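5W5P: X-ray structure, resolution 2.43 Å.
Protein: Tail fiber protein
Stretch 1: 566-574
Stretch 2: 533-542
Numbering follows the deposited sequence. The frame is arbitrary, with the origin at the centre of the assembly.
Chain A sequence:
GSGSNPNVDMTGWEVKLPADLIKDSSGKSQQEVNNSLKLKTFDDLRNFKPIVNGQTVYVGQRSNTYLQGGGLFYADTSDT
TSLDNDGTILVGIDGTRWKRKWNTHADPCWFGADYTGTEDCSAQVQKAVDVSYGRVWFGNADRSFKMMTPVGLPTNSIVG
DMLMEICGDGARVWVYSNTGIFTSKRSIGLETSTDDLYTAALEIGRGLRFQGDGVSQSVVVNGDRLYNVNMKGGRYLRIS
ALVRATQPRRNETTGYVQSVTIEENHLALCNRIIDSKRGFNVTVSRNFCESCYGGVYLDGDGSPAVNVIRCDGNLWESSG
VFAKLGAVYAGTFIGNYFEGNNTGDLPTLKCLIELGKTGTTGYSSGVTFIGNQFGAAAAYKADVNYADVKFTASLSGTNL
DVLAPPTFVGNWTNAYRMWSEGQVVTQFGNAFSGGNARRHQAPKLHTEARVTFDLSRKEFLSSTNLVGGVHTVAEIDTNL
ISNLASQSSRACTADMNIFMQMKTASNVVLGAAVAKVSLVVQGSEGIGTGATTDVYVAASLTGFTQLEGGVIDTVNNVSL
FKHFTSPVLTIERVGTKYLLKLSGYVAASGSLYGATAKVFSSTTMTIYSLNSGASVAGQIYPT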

# COMPACT_ATOMS: atom_id res chain seq x y z
N SER A 566 39.68 22.89 35.79
CA SER A 566 40.38 23.10 34.52
C SER A 566 40.90 21.79 33.95
O SER A 566 42.11 21.54 33.93
CB SER A 566 41.53 24.09 34.71
OG SER A 566 42.55 23.54 35.52
N PRO A 567 40.01 20.92 33.46
CA PRO A 567 40.45 19.58 33.04
C PRO A 567 41.21 19.60 31.72
O PRO A 567 40.97 20.43 30.84
CB PRO A 567 39.13 18.82 32.91
CG PRO A 567 38.13 19.86 32.57
CD PRO A 567 38.56 21.11 33.30
N VAL A 568 42.12 18.64 31.60
CA VAL A 568 42.89 18.41 30.38
C VAL A 568 42.61 16.98 29.92
O VAL A 568 42.56 16.06 30.74
CB VAL A 568 44.39 18.65 30.62
CG1 VAL A 568 45.24 17.83 29.65
CG2 VAL A 568 44.71 20.12 30.49
N LEU A 569 42.39 16.81 28.62
CA LEU A 569 42.04 15.52 28.05
C LEU A 569 43.30 14.74 27.68
O LEU A 569 44.19 15.27 27.02
CB LEU A 569 41.15 15.69 26.82
CG LEU A 569 41.07 14.48 25.88
CD1 LEU A 569 40.31 13.33 26.52
CD2 LEU A 569 40.44 14.87 24.55
N THR A 570 43.35 13.48 28.11
CA THR A 570 44.38 12.55 27.69
C THR A 570 43.72 11.25 27.24
O THR A 570 42.66 10.87 27.76
CB THR A 570 45.38 12.27 28.82
OG1 THR A 570 44.67 11.99 30.03
CG2 THR A 570 46.30 13.47 29.04
N ILE A 571 44.32 10.58 26.27
CA ILE A 571 43.82 9.29 25.81
C ILE A 571 44.94 8.26 25.90
O ILE A 571 46.12 8.59 25.83
CB ILE A 571 43.23 9.34 24.38
CG1 ILE A 571 44.30 9.70 23.35
CG2 ILE A 571 42.05 10.30 24.31
CD1 ILE A 571 43.77 9.74 21.93
N GLU A 572 44.54 7.00 26.06
CA GLU A 572 45.46 5.88 26.17
C GLU A 572 44.91 4.70 25.38
O GLU A 572 43.73 4.37 25.51
CB GLU A 572 45.69 5.49 27.63
CG GLU A 572 46.39 4.16 27.81
CD GLU A 572 46.39 3.67 29.25
OE1 GLU A 572 45.58 4.18 30.06
OE2 GLU A 572 47.20 2.78 29.57
N ARG A 573 45.75 4.07 24.57
CA ARG A 573 45.35 2.92 23.77
C ARG A 573 45.54 1.65 24.59
O ARG A 573 46.65 1.38 25.08
CB ARG A 573 46.14 2.84 22.47
CG ARG A 573 45.91 1.54 21.71
CD ARG A 573 46.76 1.45 20.44
NE ARG A 573 45.97 1.75 19.25
CZ ARG A 573 45.47 0.83 18.42
NH1 ARG A 573 45.67 -0.46 18.65
NH2 ARG A 573 44.77 1.21 17.37
N VAL A 574 44.47 0.88 24.75
CA VAL A 574 44.49 -0.41 25.44
C VAL A 574 43.93 -1.44 24.48
O VAL A 574 42.72 -1.42 24.18
CB VAL A 574 43.70 -0.38 26.76
CG1 VAL A 574 43.70 -1.75 27.41
CG2 VAL A 574 44.28 0.66 27.70
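Stretch 2 533-542: TDVYVAASLT

Stretch 2 lies across stretch 1 as a second extended strand running nearly the opposite way. Residues 569-574 of stretch 1 form a strand, preceded by a short loop, and stretch 2 is a strand through to T542, continuing later in the chain. The backbone torsions are those of β-structure: phi and psi are -112° and 152° at Y536 and -116° and 155° at A539. The N-to-C directions make an angle of 161°, so the strands are close to antiparallel, and their axes approach to 7.1 Å. That spacing is too wide for the backbones to pair as neighbours in one sheet, and no backbone-to-backbone hydrogen bond joins them; side chains fill the gap. The register steps by two residues on each strand, L569 opposite L541, I571 opposite A539 and R573 opposite V537. The CA-CA distances grow along it, from 5.9 Å between L569 and L541, through 7.2 Å between I571 and A539, to 8.6 Å between R573 and V537, so the strands diverge toward the R573 end.

The alternation of an extended chain decides which residues of stretch 1 take part. L569, I571 and R573 all direct CA-to-CB toward stretch 2, whereas T570 points away and E572 is out of reach. On stretch 2, A539 and L541 point toward stretch 1, while A538 and S540 point away.

Apolar packing occupies the narrower part. The CB of L569 lies 3.7 Å from the CB of L541, a close approach of two leucine stems where the backbones are nearest. The branched end of L569 reaches further along stretch 2: its CD2 is 3.9 Å from the CB of A539 and 3.4 Å from the backbone N of L541. A539 suits this place because a single methyl offers an apolar surface without taking much room, and I571 also rests on it, with its CG2 3.7 Å from the CB of A539. The longer arm of I571, with chi2 at 179°, places CD1 3.6 Å from the carbonyl O of V537 and 4.4 Å from the CG1 of V537. Before the strand, the carbonyl O of P567 comes within 3.9 Å of the CD2 of L541.

Polar contact is concentrated where the strands are further apart, and a long side chain is well suited to span that distance. R573, extended through chi1 (171°) and chi2 (-177°), brings NH2 to the carbonyl O of V535, a very short hydrogen bond of 2.4 Å with an N-H...O angle of 116°. The oxygen lies at the edge of the guanidinium, near its plane, where the N-H groups can point to an acceptor. A water molecule supports the link, accepting hydrogen bonds from R573 NH2 at 3.1 Å and from V535 N at 3.0 Å. The same NH2 lies 4.2 Å from Y536 CD1, approaching the ring obliquely, and 4.3 Å from D534 CB.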

# COMPACT_ATOMS: atom_id res chain seq x y z
N THR A 533 46.67 -3.73 10.33
CA THR A 533 45.25 -3.50 10.51
C THR A 533 44.95 -2.49 11.61
O THR A 533 43.82 -1.99 11.68
CB THR A 533 44.52 -4.81 10.83
OG1 THR A 533 45.02 -5.33 12.07
CG2 THR A 533 44.73 -5.83 9.72
N ASP A 534 45.91 -2.21 12.49
CA ASP A 534 45.68 -1.26 13.56
C ASP A 534 45.37 0.12 12.99
O ASP A 534 45.98 0.56 12.01
CB ASP A 534 46.91 -1.17 14.48
CG ASP A 534 47.28 -2.51 15.10
OD1 ASP A 534 46.42 -3.40 15.17
OD2 ASP A 534 48.45 -2.67 15.51
N VAL A 535 44.42 0.81 13.61
CA VAL A 535 44.09 2.18 13.27
C VAL A 535 44.22 3.03 14.52
O VAL A 535 43.89 2.59 15.63
CB VAL A 535 42.68 2.31 12.66
CG1 VAL A 535 42.67 1.74 11.24
CG2 VAL A 535 41.65 1.62 13.54
N TYR A 536 44.70 4.26 14.35
CA TYR A 536 45.07 5.10 15.48
C TYR A 536 44.12 6.29 15.60
O TYR A 536 43.54 6.74 14.61
CB TYR A 536 46.52 5.57 15.33
CG TYR A 536 47.45 4.45 14.93
CD1 TYR A 536 47.92 3.54 15.87
CD2 TYR A 536 47.84 4.28 13.60
CE1 TYR A 536 48.76 2.51 15.52
CE2 TYR A 536 48.69 3.25 13.24
CZ TYR A 536 49.15 2.36 14.20
OH TYR A 536 49.99 1.33 13.85
N VAL A 537 43.97 6.78 16.83
CA VAL A 537 43.05 7.85 17.15
C VAL A 537 43.82 9.00 17.78
O VAL A 537 44.70 8.78 18.62
CB VAL A 537 41.93 7.37 18.11
CG1 VAL A 537 41.09 8.55 18.60
CG2 VAL A 537 41.06 6.32 17.44
N ALA A 538 43.50 10.22 17.36
CA ALA A 538 43.93 11.44 18.03
C ALA A 538 42.68 12.21 18.46
O ALA A 538 41.78 12.42 17.66
CB ALA A 538 44.81 12.30 17.13
N ALA A 539 42.64 12.60 19.73
CA ALA A 539 41.50 13.29 20.31
C ALA A 539 41.89 14.70 20.75
O ALA A 539 43.06 14.98 21.05
CB ALA A 539 40.95 12.52 21.52
N SER A 540 40.90 15.58 20.79
CA SER A 540 41.12 16.94 21.24
C SER A 540 39.87 17.42 21.97
O SER A 540 38.76 17.29 21.45
CB SER A 540 41.44 17.86 20.07
OG SER A 540 41.77 19.16 20.52
N LEU A 541 40.06 17.97 23.17
CA LEU A 541 38.96 18.53 23.95
C LEU A 541 38.58 19.88 23.35
O LEU A 541 39.27 20.88 23.56
CB LEU A 541 39.35 18.65 25.41
CG LEU A 541 38.28 19.15 26.39
CD1 LEU A 541 37.12 18.15 26.46
CD2 LEU A 541 38.87 19.40 27.77
N THR A 542 37.48 19.92 22.60
CA THR A 542 37.04 21.15 21.97
C THR A 542 36.14 21.99 22.86
O THR A 542 36.04 23.20 22.67
CB THR A 542 36.29 20.86 20.66
OG1 THR A 542 34.92 20.57 20.93
CG2 THR A 542 36.93 19.68 19.94
O HOH W 1 43.02 -0.76 15.68